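PDB 1EWQ: DNA mismatch repair protein MutS from Thermus aquaticus, which takes part in DNA mismatch repair, binding mismatched DNA and acting as an ATP-dependent damage sensor with weak ATPase activity. Local coordinates for residues 247-252 and 294-299; 549-554 and 617-622; 301-306 and 545-550. All coordinates share one frame; numbering follows the deposited sequence.

The three contacts lie close together on one side of the chain's centre. The centre of contact 1 is about 13 Å from those of contacts 2 and 3, which are about 10 Å apart. Along the chain contact 1 closes first, contact 3 spans 301-306 to 545-550, and contact 2 begins on its end, sharing Asp549 and Arg550. Contacts 2 and 3 both involve the mixed sheet containing strands 546-547 and 551-556. Helix 299-314 begins in contact 1 and carries one side of contact 3. Together they tie loop 247-252 and helices 282-293 and 299-314 to the ATPase part. Their nearest atoms are about 43 to 50 Å from the bound DNA.

Contact 1. Residues 247-252 and 294-299. With EDO (1,2-ethanediol), chain G.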
loop_
_atom_site.group_PDB
_atom_site.type_symbol
_atom_site.label_atom_id
_atom_site.label_comp_id
_atom_site.label_asym_id
_atom_site.label_seq_id
_atom_site.Cartn_x
_atom_site.Cartn_y
_atom_site.Cartn_z
ATOM N N GLY C 247 -18.069 16.254 -27.896
ATOM C CA GLY C 247 -18.308 15.758 -29.239
ATOM C C GLY C 247 -17.418 16.444 -30.261
ATOM O O GLY C 247 -17.305 15.991 -31.397
ATOM N N ALA C 248 -16.783 17.539 -29.862
ATOM C CA ALA C 248 -15.915 18.280 -30.764
ATOM C C ALA C 248 -14.481 17.749 -30.757
ATOM O O ALA C 248 -13.620 18.270 -31.455
ATOM C CB ALA C 248 -15.930 19.767 -30.398
ATOM N N PHE C 249 -14.232 16.716 -29.961
ATOM C CA PHE C 249 -12.903 16.127 -29.879
ATOM C C PHE C 249 -12.975 14.621 -30.088
ATOM O O PHE C 249 -14.053 14.046 -30.202
ATOM C CB PHE C 249 -12.275 16.407 -28.507
ATOM C CG PHE C 249 -12.239 17.859 -28.142
ATOM C CD1 PHE C 249 -13.264 18.426 -27.383
ATOM C CD2 PHE C 249 -11.185 18.666 -28.562
ATOM C CE1 PHE C 249 -13.238 19.780 -27.049
ATOM C CE2 PHE C 249 -11.151 20.014 -28.234
ATOM C CZ PHE C 249 -12.180 20.576 -27.474
HETATM N N MSE C 250 -11.818 13.981 -30.143
HETATM C CA MSE C 250 -11.795 12.536 -30.304
HETATM C C MSE C 250 -12.314 11.882 -29.030
HETATM O O MSE C 250 -11.908 12.239 -27.921
HETATM C CB MSE C 250 -10.380 12.033 -30.563
HETATM C CG MSE C 250 -10.313 10.519 -30.695
HETATM SE SE MSE C 250 -8.524 9.824 -30.523
HETATM C CE MSE C 250 -7.904 10.126 -32.292
ATOM N N ARG C 251 -13.208 10.920 -29.196
ATOM C CA ARG C 251 -13.766 10.190 -28.067
ATOM C C ARG C 251 -12.746 9.154 -27.572
ATOM O O ARG C 251 -12.195 8.385 -28.369
ATOM C CB ARG C 251 -15.042 9.463 -28.495
ATOM C CG ARG C 251 -16.161 10.357 -29.016
ATOM C CD ARG C 251 -16.836 11.070 -27.865
ATOM N NE ARG C 251 -18.043 11.778 -28.276
ATOM C CZ ARG C 251 -18.963 12.237 -27.428
ATOM N NH1 ARG C 251 -18.823 12.064 -26.115
ATOM N NH2 ARG C 251 -20.028 12.867 -27.900
ATOM N N LEU C 252 -12.511 9.136 -26.260
ATOM C CA LEU C 252 -11.598 8.177 -25.634
ATOM C C LEU C 252 -12.257 7.547 -24.400
ATOM O O LEU C 252 -11.998 7.951 -23.267
ATOM C CB LEU C 252 -10.291 8.858 -25.220
ATOM C CG LEU C 252 -9.367 9.349 -26.338
ATOM C CD1 LEU C 252 -8.197 10.106 -25.719
ATOM C CD2 LEU C 252 -8.872 8.179 -27.164
ATOM N N HIS C 294 -8.099 15.124 -24.728
ATOM C CA HIS C 294 -9.016 15.433 -25.828
ATOM C C HIS C 294 -8.291 15.701 -27.144
ATOM O O HIS C 294 -8.021 16.855 -27.481
ATOM C CB HIS C 294 -9.856 16.665 -25.476
ATOM C CG HIS C 294 -10.759 16.466 -24.300
ATOM N ND1 HIS C 294 -12.033 15.955 -24.417
ATOM C CD2 HIS C 294 -10.558 16.678 -22.983
ATOM C CE1 HIS C 294 -12.579 15.859 -23.218
ATOM N NE2 HIS C 294 -11.702 16.292 -22.331
ATOM N N PRO C 295 -7.950 14.639 -27.896
ATOM C CA PRO C 295 -7.262 14.827 -29.181
ATOM C C PRO C 295 -8.197 15.610 -30.102
ATOM O O PRO C 295 -9.418 15.471 -30.011
ATOM C CB PRO C 295 -7.037 13.393 -29.683
ATOM C CG PRO C 295 -6.997 12.576 -28.393
ATOM C CD PRO C 295 -8.084 13.209 -27.557
ATOM N N LEU C 296 -7.626 16.412 -30.994
ATOM C CA LEU C 296 -8.404 17.234 -31.925
ATOM C C LEU C 296 -8.947 16.472 -33.144
ATOM O O LEU C 296 -8.467 15.400 -33.494
ATOM C CB LEU C 296 -7.541 18.407 -32.421
ATOM C CG LEU C 296 -6.750 19.221 -31.390
ATOM C CD1 LEU C 296 -5.971 20.320 -32.113
ATOM C CD2 LEU C 296 -7.684 19.829 -30.348
ATOM N N LEU C 297 -9.958 17.051 -33.783
ATOM C CA LEU C 297 -10.570 16.471 -34.977
ATOM C C LEU C 297 -10.295 17.386 -36.175
ATOM O O LEU C 297 -10.622 17.049 -37.310
ATOM C CB LEU C 297 -12.087 16.365 -34.802
ATOM C CG LEU C 297 -12.657 15.562 -33.633
ATOM C CD1 LEU C 297 -14.191 15.687 -33.619
ATOM C CD2 LEU C 297 -12.234 14.114 -33.774
ATOM N N ASP C 298 -9.690 18.540 -35.913
ATOM C CA ASP C 298 -9.431 19.526 -36.954
ATOM C C ASP C 298 -8.016 19.538 -37.510
ATOM O O ASP C 298 -7.051 19.809 -36.798
ATOM C CB ASP C 298 -9.799 20.905 -36.420
ATOM C CG ASP C 298 -11.166 20.914 -35.754
ATOM O OD1 ASP C 298 -12.176 20.666 -36.461
ATOM O OD2 ASP C 298 -11.228 21.151 -34.522
ATOM N N ARG C 299 -7.922 19.255 -38.803
ATOM C CA ARG C 299 -6.654 19.203 -39.518
ATOM C C ARG C 299 -5.817 20.472 -39.364
ATOM O O ARG C 299 -4.635 20.409 -39.030
ATOM C CB ARG C 299 -6.937 18.957 -40.998
ATOM C CG ARG C 299 -5.751 18.525 -41.841
ATOM C CD ARG C 299 -6.237 18.367 -43.273
ATOM N NE ARG C 299 -5.343 17.585 -44.113
ATOM C CZ ARG C 299 -4.148 17.993 -44.512
ATOM N NH1 ARG C 299 -3.701 19.187 -44.141
ATOM N NH2 ARG C 299 -3.404 17.207 -45.289
HETATM C C1 EDO G . -15.174 9.972 -24.809
HETATM O O1 EDO G . -16.421 9.246 -24.917
HETATM C C2 EDO G . -14.930 10.380 -23.382
HETATM O O2 EDO G . -13.597 10.060 -23.030
HETATM O O HOH W 1 -11.085 19.159 -32.567
#
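Phe249 lies against His294, Pro295 and Leu296, and Met250 bonds to Pro295 beside it. The Phe249 side chain can be followed outward. Its CB sits 3.4 Å from Pro295 O, which also lies in the ring plane at the edge. CG is anti to the carbonyl carbon (chi1 -54°), and it comes to 3.8 Å from His294 CB. That methylene lies over one ring face as a CH-pi contact. CD2 lies near His294 O and CB. Further out, CE2 is 4.1 Å from Leu296 CD2, and the two side chains run side by side. The His294 ring turns its edge toward the Phe249 face in an offset edge-to-face pair, with the planes at 63°.

The contact joins two loops. One leads from strand 242-243 to helix 254-259. The other links helices 282-293 and 299-314 of the helical MutS domain III. A single backbone bond ties them: Met250 N donates to Pro295 O at 2.8 Å and is almost straight (177°). Met250, modelled as selenomethionine, crosses Pro295 at about a right angle, with CB on CB and SE 3.8 Å from Pro295 CG. Leu252 meets the same proline tip to tip, CD1 to CD at 3.6 Å. A 1,2-ethanediol, probably from the crystallisation liquor, donates from O2 to Leu252 O.

Leu297 packs on backbone, its CD1 3.4 Å from Ala248 O. One water completes the join. It donates to Ala248 O and to Asp298 OD2 and accepts from Leu297 N. Asp298 holds the N-cap position of helix 299-314, but its carboxylate caps nothing and binds this water instead.

Contact 2. Residues 549-554 and 617-622; sequences DRLQIR and PLFDGI
Leu551 meets Pro617 and Phe619 where a small mixed sheet gives way to the ATPase core. Strand 551-556 pairs antiparallel with strand 613-616 in the four-stranded sheet; the backbone bonds of this pairing include Gln552 with His615 and Arg554 with Glu613. Pro617 directly follows strand 613-616, and the chain then runs on to strand 621-625, an outer strand of the six-stranded sheet in the P-loop ATPase domain. The contact is therefore at the junction of two sheets.

Apolar packing carries it. Leu551 CB lies 3.9 Å from Pro617 CD. CG of Leu551 is anti to the backbone N (chi1 178°). Leu551 CD1 is 3.8 Å from Phe619 CZ. The two side chains cross at about a right angle, and the methyl lies in the ring plane, at the edge. Leu551, Pro617 and Phe619 are all buried.

The proline also packs against backbone. Its CD is 3.8 Å from Arg550 O, so this one methylene touches both that carbonyl oxygen and the Leu551 side chain. Pro617 CB is 4.0 Å from Asp549 O. The backbones come close here, with the CA atoms of Asp549 and Pro617 4.7 Å apart. Even so, no hydrogen bond links the two segments. Proline has no N-H to give.

Polar groups of 549-554 look elsewhere. Asp549 OD2 bonds to His576 NE2, while OD1 makes a long salt bridge of 3.9 Å to Arg550 NH1. Tyr690 ties the two segments together from outside: its ring forms an edge-to-face pair with Phe619, and its OH hydrogen-bonds to Asp549 O.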
loop_
_atom_site.group_PDB
_atom_site.type_symbol
_atom_site.label_atom_id
_atom_site.label_comp_id
_atom_site.label_asym_id
_atom_site.label_seq_id
_atom_site.Cartn_x
_atom_site.Cartn_y
_atom_site.Cartn_z
ATOM N N ASP C 549 -7.631 10.339 -46.066
ATOM C CA ASP C 549 -8.699 9.414 -45.690
ATOM C C ASP C 549 -8.199 7.979 -45.625
ATOM O O ASP C 549 -8.904 7.073 -45.187
ATOM C CB ASP C 549 -9.885 9.512 -46.650
ATOM C CG ASP C 549 -10.909 8.410 -46.417
ATOM O OD1 ASP C 549 -10.682 7.282 -46.918
ATOM O OD2 ASP C 549 -11.925 8.663 -45.720
ATOM N N ARG C 550 -6.965 7.776 -46.048
ATOM C CA ARG C 550 -6.381 6.451 -46.018
ATOM C C ARG C 550 -5.418 6.339 -44.854
ATOM O O ARG C 550 -4.723 7.301 -44.514
ATOM C CB ARG C 550 -5.620 6.179 -47.318
ATOM C CG ARG C 550 -6.485 5.655 -48.425
ATOM C CD ARG C 550 -5.883 5.917 -49.801
ATOM N NE ARG C 550 -6.659 5.250 -50.847
ATOM C CZ ARG C 550 -7.990 5.262 -50.931
ATOM N NH1 ARG C 550 -8.721 5.913 -50.026
ATOM N NH2 ARG C 550 -8.596 4.609 -51.921
ATOM N N LEU C 551 -5.395 5.174 -44.224
ATOM C CA LEU C 551 -4.450 4.954 -43.155
ATOM C C LEU C 551 -3.346 4.171 -43.845
ATOM O O LEU C 551 -3.584 3.096 -44.392
ATOM C CB LEU C 551 -5.067 4.133 -42.019
ATOM C CG LEU C 551 -4.128 3.804 -40.848
ATOM C CD1 LEU C 551 -4.941 3.601 -39.572
ATOM C CD2 LEU C 551 -3.302 2.568 -41.175
ATOM N N GLN C 552 -2.149 4.741 -43.864
ATOM C CA GLN C 552 -1.009 4.076 -44.476
ATOM C C GLN C 552 0.193 4.282 -43.591
ATOM O O GLN C 552 0.796 5.359 -43.560
ATOM C CB GLN C 552 -0.742 4.618 -45.881
ATOM C CG GLN C 552 -1.874 4.324 -46.844
ATOM C CD GLN C 552 -1.563 4.710 -48.282
ATOM O OE1 GLN C 552 -0.662 4.142 -48.914
ATOM N NE2 GLN C 552 -2.308 5.675 -48.808
ATOM N N ILE C 553 0.529 3.233 -42.853
ATOM C CA ILE C 553 1.644 3.277 -41.929
ATOM C C ILE C 553 2.748 2.325 -42.367
ATOM O O ILE C 553 2.512 1.130 -42.550
ATOM C CB ILE C 553 1.191 2.879 -40.500
ATOM C CG1 ILE C 553 0.047 3.789 -40.038
ATOM C CG2 ILE C 553 2.364 2.966 -39.541
ATOM C CD1 ILE C 553 -0.485 3.456 -38.644
ATOM N N ARG C 554 3.950 2.859 -42.538
ATOM C CA ARG C 554 5.088 2.039 -42.913
ATOM C C ARG C 554 6.005 1.909 -41.704
ATOM O O ARG C 554 6.419 2.909 -41.121
ATOM C CB ARG C 554 5.867 2.664 -44.081
ATOM C CG ARG C 554 6.967 1.738 -44.644
ATOM C CD ARG C 554 7.673 2.309 -45.888
ATOM N NE ARG C 554 8.634 3.370 -45.570
ATOM C CZ ARG C 554 8.521 4.626 -45.990
ATOM N NH1 ARG C 554 7.488 4.978 -46.744
ATOM N NH2 ARG C 554 9.438 5.531 -45.663
ATOM N N PRO C 617 -6.041 9.186 -41.149
ATOM C CA PRO C 617 -7.306 9.911 -41.267
ATOM C C PRO C 617 -7.582 10.546 -39.894
ATOM O O PRO C 617 -6.868 10.273 -38.920
ATOM C CB PRO C 617 -8.306 8.810 -41.614
ATOM C CG PRO C 617 -7.771 7.633 -40.870
ATOM C CD PRO C 617 -6.265 7.728 -41.079
ATOM N N LEU C 618 -8.591 11.401 -39.811
ATOM C CA LEU C 618 -8.914 12.010 -38.534
ATOM C C LEU C 618 -10.061 11.214 -37.919
ATOM O O LEU C 618 -11.219 11.370 -38.309
ATOM C CB LEU C 618 -9.298 13.467 -38.738
ATOM C CG LEU C 618 -8.134 14.314 -39.245
ATOM C CD1 LEU C 618 -8.618 15.651 -39.797
ATOM C CD2 LEU C 618 -7.156 14.499 -38.099
ATOM N N PHE C 619 -9.729 10.330 -36.980
ATOM C CA PHE C 619 -10.735 9.502 -36.326
ATOM C C PHE C 619 -11.560 10.318 -35.327
ATOM O O PHE C 619 -11.047 11.239 -34.696
ATOM C CB PHE C 619 -10.066 8.322 -35.600
ATOM C CG PHE C 619 -9.266 7.423 -36.508
ATOM C CD1 PHE C 619 -7.879 7.506 -36.545
ATOM C CD2 PHE C 619 -9.897 6.493 -37.323
ATOM C CE1 PHE C 619 -7.135 6.664 -37.382
ATOM C CE2 PHE C 619 -9.156 5.654 -38.160
ATOM C CZ PHE C 619 -7.777 5.741 -38.186
ATOM N N ASP C 620 -12.840 9.977 -35.190
ATOM C CA ASP C 620 -13.705 10.687 -34.254
ATOM C C ASP C 620 -13.652 10.025 -32.878
ATOM O O ASP C 620 -14.133 10.575 -31.888
ATOM C CB ASP C 620 -15.144 10.749 -34.789
ATOM C CG ASP C 620 -15.830 9.402 -34.815
ATOM O OD1 ASP C 620 -15.159 8.362 -34.646
ATOM O OD2 ASP C 620 -17.062 9.385 -35.019
ATOM N N GLY C 621 -13.023 8.854 -32.823
ATOM C CA GLY C 621 -12.898 8.127 -31.571
ATOM C C GLY C 621 -12.210 6.785 -31.735
ATOM O O GLY C 621 -12.192 6.211 -32.826
ATOM N N ILE C 622 -11.611 6.295 -30.659
ATOM C CA ILE C 622 -10.951 4.995 -30.691
ATOM C C ILE C 622 -11.689 4.108 -29.702
ATOM O O ILE C 622 -11.790 4.444 -28.520
ATOM C CB ILE C 622 -9.486 5.097 -30.278
ATOM C CG1 ILE C 622 -8.721 5.960 -31.286
ATOM C CG2 ILE C 622 -8.885 3.706 -30.177
ATOM C CD1 ILE C 622 -7.319 6.332 -30.837
#

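Contact 3. Residues 301-306 and 545-550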
loop_
_atom_site.group_PDB
_atom_site.type_symbol
_atom_site.label_atom_id
_atom_site.label_comp_id
_atom_site.label_asym_id
_atom_site.label_seq_id
_atom_site.Cartn_x
_atom_site.Cartn_y
_atom_site.Cartn_z
ATOM N N PRO C 301 -5.658 23.114 -37.091
ATOM C CA PRO C 301 -4.902 23.325 -35.855
ATOM C C PRO C 301 -3.850 22.237 -35.618
ATOM O O PRO C 301 -2.792 22.506 -35.044
ATOM C CB PRO C 301 -5.988 23.379 -34.774
ATOM C CG PRO C 301 -7.192 22.754 -35.411
ATOM C CD PRO C 301 -7.108 23.171 -36.845
ATOM N N LEU C 302 -4.120 21.024 -36.081
ATOM C CA LEU C 302 -3.150 19.946 -35.909
ATOM C C LEU C 302 -1.898 20.223 -36.736
ATOM O O LEU C 302 -0.782 20.067 -36.253
ATOM C CB LEU C 302 -3.757 18.598 -36.307
ATOM C CG LEU C 302 -4.714 18.010 -35.263
ATOM C CD1 LEU C 302 -5.480 16.848 -35.865
ATOM C CD2 LEU C 302 -3.928 17.579 -34.019
ATOM N N GLU C 303 -2.082 20.648 -37.980
ATOM C CA GLU C 303 -0.941 20.950 -38.846
ATOM C C GLU C 303 -0.127 22.105 -38.245
ATOM O O GLU C 303 1.091 22.163 -38.407
ATOM C CB GLU C 303 -1.424 21.310 -40.258
ATOM C CG GLU C 303 -2.296 20.227 -40.910
ATOM C CD GLU C 303 -1.492 19.072 -41.493
ATOM O OE1 GLU C 303 -0.400 18.762 -40.970
ATOM O OE2 GLU C 303 -1.959 18.460 -42.478
ATOM N N ALA C 304 -0.794 23.013 -37.537
ATOM C CA ALA C 304 -0.106 24.138 -36.907
ATOM C C ALA C 304 0.740 23.632 -35.736
ATOM O O ALA C 304 1.854 24.101 -35.525
ATOM C CB ALA C 304 -1.116 25.190 -36.423
ATOM N N ARG C 305 0.208 22.678 -34.975
ATOM C CA ARG C 305 0.964 22.121 -33.856
ATOM C C ARG C 305 2.171 21.367 -34.416
ATOM O O ARG C 305 3.275 21.448 -33.879
ATOM C CB ARG C 305 0.105 21.154 -33.024
ATOM C CG ARG C 305 -0.948 21.785 -32.094
ATOM C CD ARG C 305 -1.647 20.675 -31.278
ATOM N NE ARG C 305 -2.703 21.180 -30.397
ATOM C CZ ARG C 305 -3.491 20.422 -29.636
ATOM N NH1 ARG C 305 -3.356 19.103 -29.625
ATOM N NH2 ARG C 305 -4.435 20.990 -28.890
ATOM N N LEU C 306 1.960 20.626 -35.498
ATOM C CA LEU C 306 3.051 19.867 -36.099
ATOM C C LEU C 306 4.105 20.807 -36.670
ATOM O O LEU C 306 5.291 20.484 -36.660
ATOM C CB LEU C 306 2.521 18.918 -37.188
ATOM C CG LEU C 306 1.760 17.680 -36.693
ATOM C CD1 LEU C 306 1.139 16.963 -37.879
ATOM C CD2 LEU C 306 2.703 16.746 -35.911
ATOM N N PRO C 545 3.352 12.854 -39.275
ATOM C CA PRO C 545 2.253 12.170 -39.956
ATOM C C PRO C 545 1.512 13.089 -40.928
ATOM O O PRO C 545 1.450 14.297 -40.731
ATOM C CB PRO C 545 1.356 11.743 -38.798
ATOM C CG PRO C 545 1.490 12.905 -37.868
ATOM C CD PRO C 545 2.994 13.117 -37.868
ATOM N N ARG C 546 0.950 12.508 -41.977
ATOM C CA ARG C 546 0.198 13.281 -42.948
ATOM C C ARG C 546 -1.253 12.839 -42.797
ATOM O O ARG C 546 -1.521 11.678 -42.517
ATOM C CB ARG C 546 0.688 12.991 -44.361
ATOM C CG ARG C 546 2.199 13.086 -44.539
ATOM C CD ARG C 546 2.739 14.470 -44.212
ATOM N NE ARG C 546 4.200 14.508 -44.280
ATOM C CZ ARG C 546 4.937 15.586 -44.016
ATOM N NH1 ARG C 546 4.353 16.727 -43.665
ATOM N NH2 ARG C 546 6.261 15.526 -44.099
ATOM N N PHE C 547 -2.187 13.764 -42.979
ATOM C CA PHE C 547 -3.599 13.431 -42.836
ATOM C C PHE C 547 -4.314 13.299 -44.174
ATOM O O PHE C 547 -4.113 14.107 -45.075
ATOM C CB PHE C 547 -4.300 14.485 -41.969
ATOM C CG PHE C 547 -3.695 14.634 -40.603
ATOM C CD1 PHE C 547 -2.910 15.734 -40.292
ATOM C CD2 PHE C 547 -3.881 13.646 -39.643
ATOM C CE1 PHE C 547 -2.315 15.848 -39.037
ATOM C CE2 PHE C 547 -3.293 13.743 -38.385
ATOM C CZ PHE C 547 -2.509 14.841 -38.079
ATOM N N GLY C 548 -5.146 12.267 -44.281
ATOM C CA GLY C 548 -5.910 11.997 -45.489
ATOM C C GLY C 548 -7.037 11.047 -45.111
ATOM O O GLY C 548 -7.381 10.955 -43.932
ATOM N N ASP C 549 -7.631 10.339 -46.066
ATOM C CA ASP C 549 -8.699 9.414 -45.690
ATOM C C ASP C 549 -8.199 7.979 -45.625
ATOM O O ASP C 549 -8.904 7.073 -45.187
ATOM C CB ASP C 549 -9.885 9.512 -46.650
ATOM C CG ASP C 549 -10.909 8.410 -46.417
ATOM O OD1 ASP C 549 -10.682 7.282 -46.918
ATOM O OD2 ASP C 549 -11.925 8.663 -45.720
ATOM N N ARG C 550 -6.965 7.776 -46.048
ATOM C CA ARG C 550 -6.381 6.451 -46.018
ATOM C C ARG C 550 -5.418 6.339 -44.854
ATOM O O ARG C 550 -4.723 7.301 -44.514
ATOM C CB ARG C 550 -5.620 6.179 -47.318
ATOM C CG ARG C 550 -6.485 5.655 -48.425
ATOM C CD ARG C 550 -5.883 5.917 -49.801
ATOM N NE ARG C 550 -6.659 5.250 -50.847
ATOM C CZ ARG C 550 -7.990 5.262 -50.931
ATOM N NH1 ARG C 550 -8.721 5.913 -50.026
ATOM N NH2 ARG C 550 -8.596 4.609 -51.921
HETATM O O HOH W 2 1.517 16.780 -41.498
HETATM O O HOH W 3 -0.976 16.462 -43.741
#
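Phe547 points the CD1-CE1 side of its ring at helix 299-314, where Leu302, Glu303 and Leu306 form a shallow hollow. CE1 is the bump that enters it. Leu306 reaches toward the ring tip to tip, CD1 to CE1 at 3.8 Å. Leu302 CB flanks the same atom at 4.1 Å. Both Leu306 methyls touch the Pro545 ring, CD1 at CG and CD2 at CD, 4.1 Å each.

This packs an early helix of MutS domain III against edge strand 546-547 of the four-stranded mixed sheet. Ala603 of helix 589-603 also touches both Phe547 and Pro545.

Glu303 slides past Phe547 in the opposite direction. A bend at chi2 (-80°) turns CD back, and the carboxyl carbon lies in the ring plane at the edge. OE2 is 3.6 Å from Phe547 CD1, and the carboxylate is turned 74° from the ring. Two waters donate to it, linking OE1 to Pro545 O and OE2 to Phe547 N. Arg299 and Arg544 add salt bridges to OE2 and OE1. An alanine here removes the carboxylate and would probably leave Arg544 and Arg299 short of a salt-bridge mate and the two bridging waters less well held.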